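Local coordinates for adhesion G-protein coupled receptor G6 (PDB 6V55) that is an adhesion G-protein-coupled receptor linked to myelination, with a calcium-binding extracellular region that probably takes part in cell adhesion and in control of signalling, at residues A[570-573]-A[574-577]; A[579-582]-A[583-587]; A[587-590]-A[591-595]; A[637-640]-A[641-644]; A[755-758]-A[759-762]. All coordinates share one frame; numbering follows the deposited sequence.

Interaction 1: A[570-573]-A[574-577]; sequences VSSE and DAQK
S572 OG takes the backbone N-H of A575 at 3.2 Å, which makes S572 the N-cap of helix 573-593, consistent with the helical part of a GAIN domain. Serine suits the place because its short side chain can turn back on its own backbone: with chi1 at 79° the hydroxyl oxygen sits between the backbone N and the carbonyl carbon and faces the first turn. The same oxygen lies 3.4 Å from A575 CB, a methyl small enough to let it in. The carbonyl of S572 works too, since its O accepts from Q576 N at 3.2 Å and, weakly, from A575 N. The side chain of Q576 reaches back past the cap to S571, one residue before it, its amide NE2 giving a bond of 3.0 Å to S571 O. Its CG stands anti to the carbonyl carbon (chi1 -51°) and the chain is extended from there, which carries the amide back toward the incoming loop. The helix is thus tied to the loop by the S572 carbonyl, the S572 hydroxyl and the Q576 amide. In the next shell, S571 and A575 lean on L537 and K534 of helix 534-550, Q576 touches L682, and E573 O accepts from the side chain of Q684. The amide of Q576 does not come at a lone pair of S571 O: NE2 stands above that carbonyl plane, 57° out of it.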
# COMPACT_ATOMS: atom_id res chain seq x y z
N VAL A 570 -18.08 7.94 -23.13
CA VAL A 570 -16.82 7.31 -23.50
C VAL A 570 -16.90 5.82 -23.20
O VAL A 570 -15.89 5.11 -23.30
CB VAL A 570 -15.60 7.94 -22.81
CG1 VAL A 570 -15.40 9.35 -23.28
CG2 VAL A 570 -15.72 7.91 -21.31
N SER A 571 -18.10 5.33 -22.89
CA SER A 571 -18.30 3.90 -22.72
C SER A 571 -18.35 3.23 -24.08
O SER A 571 -18.31 3.88 -25.12
CB SER A 571 -19.57 3.63 -21.93
OG SER A 571 -19.33 3.98 -20.58
N SER A 572 -18.46 1.90 -24.07
CA SER A 572 -18.59 1.16 -25.32
C SER A 572 -19.94 1.43 -25.97
O SER A 572 -20.89 1.88 -25.32
CB SER A 572 -18.45 -0.34 -25.08
OG SER A 572 -19.66 -0.88 -24.57
N GLU A 573 -20.01 1.19 -27.28
CA GLU A 573 -21.22 1.49 -28.04
C GLU A 573 -22.38 0.58 -27.65
O GLU A 573 -23.54 1.00 -27.72
CB GLU A 573 -20.93 1.38 -29.54
CG GLU A 573 -20.08 2.51 -30.09
CD GLU A 573 -20.72 3.17 -31.30
OE1 GLU A 573 -21.78 2.68 -31.74
OE2 GLU A 573 -20.17 4.19 -31.79
N ASP A 574 -22.10 -0.64 -27.19
CA ASP A 574 -23.18 -1.51 -26.73
C ASP A 574 -23.64 -1.16 -25.32
O ASP A 574 -24.80 -1.46 -24.98
CB ASP A 574 -22.75 -2.98 -26.82
CG ASP A 574 -23.31 -3.66 -28.06
OD1 ASP A 574 -23.62 -2.93 -29.03
OD2 ASP A 574 -23.42 -4.92 -28.07
N ALA A 575 -22.79 -0.52 -24.52
CA ALA A 575 -23.22 -0.09 -23.19
C ALA A 575 -24.17 1.09 -23.26
O ALA A 575 -25.18 1.14 -22.54
CB ALA A 575 -22.00 0.25 -22.34
N GLN A 576 -23.89 2.04 -24.16
CA GLN A 576 -24.71 3.24 -24.27
C GLN A 576 -26.07 2.96 -24.90
O GLN A 576 -27.03 3.67 -24.57
CB GLN A 576 -24.01 4.30 -25.12
CG GLN A 576 -22.62 4.60 -24.72
CD GLN A 576 -22.00 5.66 -25.60
OE1 GLN A 576 -22.59 6.71 -25.85
NE2 GLN A 576 -20.78 5.39 -26.07
N LYS A 577 -26.17 1.92 -25.77
CA LYS A 577 -27.31 1.74 -26.68
C LYS A 577 -28.63 1.53 -25.94
O LYS A 577 -29.65 2.12 -26.32
CB LYS A 577 -27.06 0.57 -27.64
CG LYS A 577 -27.90 0.66 -28.93
CD LYS A 577 -27.50 -0.38 -30.01
CE LYS A 577 -27.74 -1.85 -29.60
NZ LYS A 577 -29.01 -2.43 -30.15

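Interaction 2: A[579-582]-A[583-587]; sequences ASET and ALKAV
E581 puts its CG anti to the backbone N (chi1 -168°) and K585 puts its own anti to the carbonyl carbon (chi1 -77°); both chains run extended and lie side by side, pointing the same way. They end in a salt bridge, E581 OE2 to K585 NZ at 3.2 Å, whose hydrogen bond is weak. The lysine methylenes lie along the glutamate: K585 CD is 4.0 Å from E581 CG. This is the i to i+4 pairing of an alpha-helix, here within helix 573-593 of the probable GAIN domain, where one turn brings opposite charges to the same flank. Without its carboxylate, as with an alanine here, E581 would probably leave K585 lacking its charge partner and freer to swing. The backbone bonds across this turn are sound, L584 N to S580 O at 2.8 Å among them, although the helix is kinked where E581 N and T582 N lack bonds to the preceding turn. Another flank is mainly apolar: the small A583 touches I565 of helix 555-568, and L584 packs on F677 and F683, while S580 OG bonds weakly to L682 O. T582 turns to V541 and M545 of helix 534-550, and F736 touches E581, L584 and K585 alike.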
# COMPACT_ATOMS: atom_id res chain seq x y z
N ALA A 579 -29.16 2.64 -22.79
CA ALA A 579 -29.39 3.77 -21.91
C ALA A 579 -29.46 5.12 -22.63
O ALA A 579 -29.70 6.13 -21.95
CB ALA A 579 -28.30 3.86 -20.84
N SER A 580 -29.26 5.16 -23.95
CA SER A 580 -28.99 6.44 -24.62
C SER A 580 -30.23 7.32 -24.71
O SER A 580 -30.12 8.54 -24.61
CB SER A 580 -28.42 6.22 -26.03
OG SER A 580 -29.37 5.68 -26.92
N GLU A 581 -31.42 6.72 -24.86
CA GLU A 581 -32.61 7.54 -25.00
C GLU A 581 -33.02 8.17 -23.66
O GLU A 581 -33.48 9.31 -23.63
CB GLU A 581 -33.76 6.73 -25.59
CG GLU A 581 -34.93 7.58 -26.02
CD GLU A 581 -36.22 6.81 -26.18
OE1 GLU A 581 -36.21 5.56 -25.97
OE2 GLU A 581 -37.23 7.45 -26.54
N THR A 582 -32.79 7.47 -22.55
CA THR A 582 -33.00 8.07 -21.24
C THR A 582 -31.97 9.17 -20.97
O THR A 582 -32.33 10.26 -20.50
CB THR A 582 -32.95 6.98 -20.18
OG1 THR A 582 -34.02 6.05 -20.40
CG2 THR A 582 -33.06 7.55 -18.80
N ALA A 583 -30.70 8.91 -21.36
CA ALA A 583 -29.62 9.88 -21.20
C ALA A 583 -29.86 11.13 -22.01
O ALA A 583 -29.68 12.25 -21.50
CB ALA A 583 -28.28 9.26 -21.63
N LEU A 584 -30.32 10.96 -23.26
CA LEU A 584 -30.63 12.10 -24.11
C LEU A 584 -31.81 12.89 -23.57
O LEU A 584 -31.75 14.12 -23.52
CB LEU A 584 -30.93 11.63 -25.52
CG LEU A 584 -29.66 11.35 -26.33
CD1 LEU A 584 -30.08 10.84 -27.72
CD2 LEU A 584 -28.74 12.57 -26.39
N LYS A 585 -32.85 12.18 -23.10
CA LYS A 585 -34.03 12.86 -22.59
C LYS A 585 -33.76 13.52 -21.24
O LYS A 585 -34.32 14.59 -20.97
CB LYS A 585 -35.21 11.87 -22.53
CG LYS A 585 -35.87 11.58 -23.88
CD LYS A 585 -36.80 10.38 -23.80
CE LYS A 585 -37.90 10.44 -24.86
NZ LYS A 585 -38.96 9.41 -24.64
N ALA A 586 -32.85 12.96 -20.42
CA ALA A 586 -32.51 13.58 -19.14
C ALA A 586 -31.66 14.83 -19.28
O ALA A 586 -31.81 15.77 -18.49
CB ALA A 586 -31.77 12.60 -18.23
N VAL A 587 -30.72 14.84 -20.24
CA VAL A 587 -29.97 16.05 -20.55
C VAL A 587 -30.89 17.14 -21.10
O VAL A 587 -30.74 18.32 -20.76
CB VAL A 587 -28.83 15.70 -21.53
CG1 VAL A 587 -28.19 16.90 -22.15
CG2 VAL A 587 -27.79 14.98 -20.80

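Interaction 3: A[587-590]-A[591-595]; sequences VDEL and VQKIE. With NAG (2-acetamido-2-deoxy-beta-D-glucopyranose), chain L.
On the late turns of helix 573-593, part of the probable GAIN domain, one side carries an i to i+4 pair of opposite charge beside a glycan. E589 and K593 cross obliquely, and E589 OE2 is 4.0 Å from K593 NZ, a long salt bridge. The ammonium has a stronger partner elsewhere: K593 NZ gives a hydrogen bond to V548 O, with a weak one to A551 O, at and just past the C-terminal end of helix 534-550, where the helix dipole would be expected to favour a positive charge. The lysine chain, with CG anti to the carbonyl carbon (chi1 -69°) and bent at chi2 to chi4, carries NZ there. A methionine in place of K593 would probably leave V548 O without this donor and E589 without its nearby positive charge. E589 OE2 also accepts a weak bond of 3.4 Å from O3 of the sugar, a glycan probably carried by N704, and the sugar's acetyl methyl C8 rests 3.7 Å from K593 CG and 3.8 Å from Q592 CB. A water links the neighbouring residues, donating to D588 O at 3.1 Å and accepting from Q592 NE2 at 2.8 Å; NE2 also bonds weakly to G703 O. In the backbone, K593 N is shared between L590 O at 3.3 Å and, weakly, E589 O. Apolar chains suit the inner flank: L590 packs on A558 and V562 of helix 555-568, V591 on V610 and V612 of strand 608-614, and V587 on M675 of strand 671-677.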
# COMPACT_ATOMS: atom_id res chain seq x y z
N VAL A 587 -30.72 14.84 -20.24
CA VAL A 587 -29.97 16.05 -20.55
C VAL A 587 -30.89 17.14 -21.10
O VAL A 587 -30.74 18.32 -20.76
CB VAL A 587 -28.83 15.70 -21.53
CG1 VAL A 587 -28.19 16.90 -22.15
CG2 VAL A 587 -27.79 14.98 -20.80
N ASP A 588 -31.90 16.75 -21.89
CA ASP A 588 -32.82 17.70 -22.51
C ASP A 588 -33.68 18.41 -21.47
O ASP A 588 -33.89 19.63 -21.55
CB ASP A 588 -33.74 16.99 -23.51
CG ASP A 588 -33.03 16.60 -24.82
OD1 ASP A 588 -33.69 15.88 -25.62
OD2 ASP A 588 -31.84 16.96 -25.03
N GLU A 589 -34.13 17.68 -20.46
CA GLU A 589 -34.97 18.27 -19.43
C GLU A 589 -34.16 19.01 -18.39
O GLU A 589 -34.72 19.92 -17.76
CB GLU A 589 -35.81 17.21 -18.75
CG GLU A 589 -37.15 17.74 -18.28
CD GLU A 589 -37.58 17.07 -17.03
OE1 GLU A 589 -36.95 16.03 -16.70
OE2 GLU A 589 -38.55 17.55 -16.40
N LEU A 590 -32.89 18.62 -18.18
CA LEU A 590 -31.98 19.37 -17.32
C LEU A 590 -31.80 20.79 -17.82
O LEU A 590 -31.85 21.75 -17.04
CB LEU A 590 -30.63 18.65 -17.24
CG LEU A 590 -29.43 19.31 -16.58
CD1 LEU A 590 -29.40 18.85 -15.16
CD2 LEU A 590 -28.13 18.87 -17.23
N VAL A 591 -31.69 20.95 -19.15
CA VAL A 591 -31.51 22.24 -19.78
C VAL A 591 -32.79 23.08 -19.70
O VAL A 591 -32.73 24.31 -19.56
CB VAL A 591 -30.99 21.99 -21.22
CG1 VAL A 591 -30.91 23.23 -22.02
CG2 VAL A 591 -29.58 21.43 -21.14
N GLN A 592 -33.95 22.44 -19.73
CA GLN A 592 -35.20 23.18 -19.57
C GLN A 592 -35.37 23.71 -18.15
O GLN A 592 -35.90 24.81 -17.96
CB GLN A 592 -36.39 22.28 -19.91
CG GLN A 592 -36.40 21.78 -21.35
CD GLN A 592 -36.65 22.89 -22.34
OE1 GLN A 592 -37.38 23.85 -22.05
NE2 GLN A 592 -36.04 22.78 -23.53
N LYS A 593 -34.86 22.99 -17.15
CA LYS A 593 -35.16 23.26 -15.76
C LYS A 593 -34.08 24.04 -15.05
O LYS A 593 -34.24 24.32 -13.85
CB LYS A 593 -35.35 21.95 -14.99
CG LYS A 593 -36.57 21.18 -15.37
CD LYS A 593 -37.34 20.76 -14.16
CE LYS A 593 -36.50 19.95 -13.25
NZ LYS A 593 -37.26 18.74 -12.86
N ILE A 594 -32.97 24.34 -15.71
CA ILE A 594 -31.83 24.89 -14.99
C ILE A 594 -32.11 26.35 -14.64
O ILE A 594 -32.69 27.10 -15.44
CB ILE A 594 -30.53 24.71 -15.80
CG1 ILE A 594 -29.36 25.30 -15.06
CG2 ILE A 594 -30.56 25.35 -17.17
CD1 ILE A 594 -28.17 24.65 -15.43
N GLU A 595 -31.86 26.71 -13.38
CA GLU A 595 -31.97 28.08 -12.92
C GLU A 595 -30.59 28.72 -12.97
O GLU A 595 -29.62 28.13 -12.48
CB GLU A 595 -32.55 28.12 -11.50
CG GLU A 595 -34.01 27.65 -11.39
CD GLU A 595 -34.25 26.75 -10.17
OE1 GLU A 595 -34.89 25.68 -10.34
OE2 GLU A 595 -33.79 27.10 -9.06
C1 NAG L . -42.12 20.15 -20.53
C2 NAG L . -41.89 20.20 -19.01
C3 NAG L . -41.83 18.77 -18.46
C4 NAG L . -43.09 17.99 -18.82
C5 NAG L . -43.34 18.03 -20.33
C6 NAG L . -44.68 17.43 -20.72
C7 NAG L . -40.63 21.82 -17.68
C8 NAG L . -39.32 22.52 -17.51
N2 NAG L . -40.69 20.94 -18.68
O3 NAG L . -41.66 18.82 -17.04
O4 NAG L . -42.96 16.64 -18.40
O5 NAG L . -43.34 19.38 -20.83
O6 NAG L . -45.18 17.98 -21.93
O7 NAG L . -41.59 22.05 -16.94
O HOH W 1 -34.09 20.99 -24.32

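Interaction 4: A[637-640]-A[641-644]; sequences QIDF and DSEA
D639 OD1 receives two backbone N-H groups, from D641 and from S642, each N at 3.2 Å. The second bond is almost straight. The donors differ in approach: D641 N arrives on the anti side, 19° out of the carboxylate plane, whereas S642 N comes from above that plane, 58° out of it, both from the same face. The carboxylate reaches them because CG of D639 stands anti to its backbone N (chi1 -160°), folding the group back toward the turn that follows. S642 adds its hydroxyl: OG lies 3.0 Å from D639 OD1 and also 3.0 Å from D639 OD2, and which oxygen its weak bond serves is not settled. A644 CB comes within 3.5 Å of D639 OD2 and lets the chain run close beside the carboxylate without any bulk. D639 thus satisfies two backbone N-H groups, and its negative charge would be expected to strengthen its hold on them. Other partners pin the surroundings. A644 N gives a hydrogen bond to S626 OG, and D639 pairs by its backbone with S626 of strand 623-628. F640 turns its ring the other way, with I638 CG2 3.6 Å above the plane over its centre, and meets S600, T602 and L625. The bond from D641 N to D639 OD1 is that of an Asx turn, here closing the short strand 637-639, outermost in the six-stranded antiparallel sheet that also carries the GPS motif of the probable GAIN domain, and starting the loop that leads to strand 649-653.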
# COMPACT_ATOMS: atom_id res chain seq x y z
N GLN A 637 -16.25 24.70 -25.63
CA GLN A 637 -16.90 25.87 -25.06
C GLN A 637 -18.00 26.37 -26.00
O GLN A 637 -18.14 25.90 -27.13
CB GLN A 637 -15.88 26.99 -24.82
CG GLN A 637 -16.07 27.83 -23.57
CD GLN A 637 -14.91 28.79 -23.39
OE1 GLN A 637 -13.79 28.51 -23.83
NE2 GLN A 637 -15.17 29.94 -22.75
N ILE A 638 -18.79 27.34 -25.54
CA ILE A 638 -19.90 27.87 -26.32
C ILE A 638 -19.71 29.37 -26.50
O ILE A 638 -19.61 30.11 -25.51
CB ILE A 638 -21.26 27.58 -25.67
CG1 ILE A 638 -21.56 26.09 -25.75
CG2 ILE A 638 -22.39 28.32 -26.38
CD1 ILE A 638 -22.79 25.71 -24.97
N ASP A 639 -19.65 29.81 -27.76
CA ASP A 639 -19.76 31.21 -28.13
C ASP A 639 -21.24 31.52 -28.39
O ASP A 639 -21.85 30.91 -29.27
CB ASP A 639 -18.92 31.47 -29.38
CG ASP A 639 -18.57 32.94 -29.59
OD1 ASP A 639 -19.40 33.85 -29.30
OD2 ASP A 639 -17.45 33.19 -30.08
N PHE A 640 -21.80 32.47 -27.64
CA PHE A 640 -23.22 32.77 -27.76
C PHE A 640 -23.54 33.89 -28.74
O PHE A 640 -24.70 34.07 -29.09
CB PHE A 640 -23.79 33.16 -26.39
CG PHE A 640 -24.01 31.99 -25.46
CD1 PHE A 640 -23.08 31.69 -24.47
CD2 PHE A 640 -25.16 31.20 -25.57
CE1 PHE A 640 -23.28 30.64 -23.62
CE2 PHE A 640 -25.37 30.13 -24.71
CZ PHE A 640 -24.43 29.85 -23.74
N ASP A 641 -22.54 34.66 -29.16
CA ASP A 641 -22.78 35.87 -29.95
C ASP A 641 -22.30 35.75 -31.38
O ASP A 641 -23.01 36.14 -32.30
CB ASP A 641 -22.09 37.07 -29.29
CG ASP A 641 -22.61 37.36 -27.89
OD1 ASP A 641 -23.64 36.76 -27.49
OD2 ASP A 641 -21.99 38.19 -27.19
N SER A 642 -21.12 35.21 -31.59
CA SER A 642 -20.46 35.17 -32.88
C SER A 642 -20.29 33.73 -33.32
O SER A 642 -20.60 32.80 -32.58
CB SER A 642 -19.11 35.87 -32.80
OG SER A 642 -18.49 35.62 -31.54
N GLU A 643 -19.81 33.54 -34.55
CA GLU A 643 -19.24 32.27 -34.97
C GLU A 643 -17.76 32.30 -34.60
O GLU A 643 -16.98 33.08 -35.16
CB GLU A 643 -19.42 32.05 -36.47
CG GLU A 643 -18.60 30.88 -37.01
CD GLU A 643 -18.77 30.64 -38.51
OE1 GLU A 643 -19.44 31.45 -39.20
OE2 GLU A 643 -18.21 29.63 -39.00
N ALA A 644 -17.37 31.47 -33.63
CA ALA A 644 -15.99 31.42 -33.16
C ALA A 644 -15.07 30.81 -34.22
O ALA A 644 -15.51 30.10 -35.13
CB ALA A 644 -15.90 30.62 -31.87

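Interaction 5: A[755-758]-A[759-762]; sequences DSNS and NRTV. With NAG (2-acetamido-2-deoxy-beta-D-glucopyranose), chain M.
N757 and R760 meet with amide and guanidinium planes 53° apart. Both CG atoms lie between their backbone N and carbonyl carbon (chi1 43° and 62°), which brings the two groups together. OD1 of N757 turns to the backbone, where it accepts from N759 N at 2.9 Å, in the carbonyl plane and on a lone pair, and from R760 N at 3.0 Å, which comes from above that plane; the first of these is an Asx turn. ND2 is left at the edge of the guanidinium, in its plane, 3.1 Å from R760 NE. Two donors face each other there and no bond forms. D755 O lies over one face, 3.1 Å above the guanidinium plane of R760 and offset toward the rim, without a hydrogen bond to NE, while R760 NH1 makes a salt bridge with E717 OE1. S756 stands apart, its OG taking V762 N at 3.2 Å in a nearly straight bond and giving its proton to G753 O. N759, first of an N-R-T glycosylation sequon in the GPS motif, is bonded through ND2 to C1 of the sugar at 1.4 Å. The chemistry implies a turn fixed by the asparagine oxygen: two amides grip OD1, which would probably hinder a flip of the N757 amide.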
# COMPACT_ATOMS: atom_id res chain seq x y z
N ASP A 755 -22.90 25.99 -49.00
CA ASP A 755 -21.58 26.29 -48.47
C ASP A 755 -20.81 25.06 -48.02
O ASP A 755 -19.75 25.21 -47.39
CB ASP A 755 -21.71 27.26 -47.30
CG ASP A 755 -22.36 28.54 -47.69
OD1 ASP A 755 -23.54 28.74 -47.29
OD2 ASP A 755 -21.71 29.34 -48.41
N SER A 756 -21.31 23.86 -48.29
CA SER A 756 -20.73 22.66 -47.71
C SER A 756 -19.52 22.21 -48.51
O SER A 756 -19.56 22.14 -49.74
CB SER A 756 -21.79 21.56 -47.63
OG SER A 756 -23.05 22.10 -47.31
N ASN A 757 -18.44 21.90 -47.81
CA ASN A 757 -17.26 21.36 -48.47
C ASN A 757 -16.92 19.98 -47.90
O ASN A 757 -17.82 19.27 -47.44
CB ASN A 757 -16.08 22.32 -48.30
CG ASN A 757 -15.98 22.88 -46.90
OD1 ASN A 757 -15.67 22.16 -45.95
ND2 ASN A 757 -16.24 24.17 -46.75
N SER A 758 -15.65 19.60 -47.94
CA SER A 758 -15.25 18.29 -47.43
C SER A 758 -15.02 18.29 -45.92
O SER A 758 -14.96 17.21 -45.31
CB SER A 758 -13.98 17.82 -48.15
OG SER A 758 -13.12 18.89 -48.47
N ASN A 759 -14.92 19.47 -45.30
CA ASN A 759 -14.69 19.62 -43.87
C ASN A 759 -15.96 19.88 -43.07
O ASN A 759 -16.06 19.42 -41.93
CB ASN A 759 -13.73 20.79 -43.61
CG ASN A 759 -12.32 20.51 -44.08
OD1 ASN A 759 -12.09 19.81 -45.06
ND2 ASN A 759 -11.36 21.08 -43.35
N ARG A 760 -16.91 20.63 -43.63
CA ARG A 760 -18.13 21.03 -42.94
C ARG A 760 -19.33 20.65 -43.80
O ARG A 760 -19.21 20.41 -45.01
CB ARG A 760 -18.14 22.54 -42.68
CG ARG A 760 -18.10 23.34 -43.98
CD ARG A 760 -18.75 24.70 -43.89
NE ARG A 760 -18.08 25.67 -44.75
CZ ARG A 760 -18.31 26.97 -44.72
NH1 ARG A 760 -19.19 27.48 -43.87
NH2 ARG A 760 -17.64 27.78 -45.53
N THR A 761 -20.50 20.58 -43.17
CA THR A 761 -21.76 20.55 -43.89
C THR A 761 -22.65 21.64 -43.30
O THR A 761 -22.69 21.81 -42.07
CB THR A 761 -22.43 19.17 -43.81
OG1 THR A 761 -21.53 18.20 -44.34
CG2 THR A 761 -23.73 19.12 -44.65
N VAL A 762 -23.31 22.41 -44.17
CA VAL A 762 -24.29 23.41 -43.77
C VAL A 762 -25.68 22.87 -44.05
O VAL A 762 -25.96 22.41 -45.17
CB VAL A 762 -24.04 24.74 -44.50
CG1 VAL A 762 -25.19 25.73 -44.27
CG2 VAL A 762 -22.73 25.35 -44.04
C1 NAG M . -9.94 20.99 -43.59
C2 NAG M . -9.23 19.68 -43.21
C3 NAG M . -7.71 19.83 -43.39
C4 NAG M . -7.36 20.34 -44.79
C5 NAG M . -8.17 21.59 -45.15
C6 NAG M . -7.98 22.03 -46.59
C7 NAG M . -10.27 18.20 -41.52
C8 NAG M . -10.45 17.93 -40.05
N2 NAG M . -9.54 19.27 -41.84
O3 NAG M . -7.08 18.58 -43.15
O4 NAG M . -5.97 20.67 -44.84
O5 NAG M . -9.57 21.36 -44.97
O6 NAG M . -8.99 22.94 -46.99
O7 NAG M . -10.77 17.47 -42.38

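Overall arrangement
Interactions 1, 2 and 3 follow one another along helix 573-593, from its N-cap to its late turns; 2 and 3 share V587, and their centres are 12 Å apart. All three are partly buried: apolar side chains line the inner flank in 2 and 3, and charged pairs lie on the outside. Interaction 1 relies on neutral hydroxyl and amide bonds. Interactions 4 and 5 belong to one antiparallel sheet. Both are Asx turns, but 4, a surface contact, uses an aspartate carboxylate after a strand, whereas 5, partly buried, uses an asparagine amide before one. A sugar is bonded to N759 in 5, while that in 3 touches side chains and is probably attached at N704.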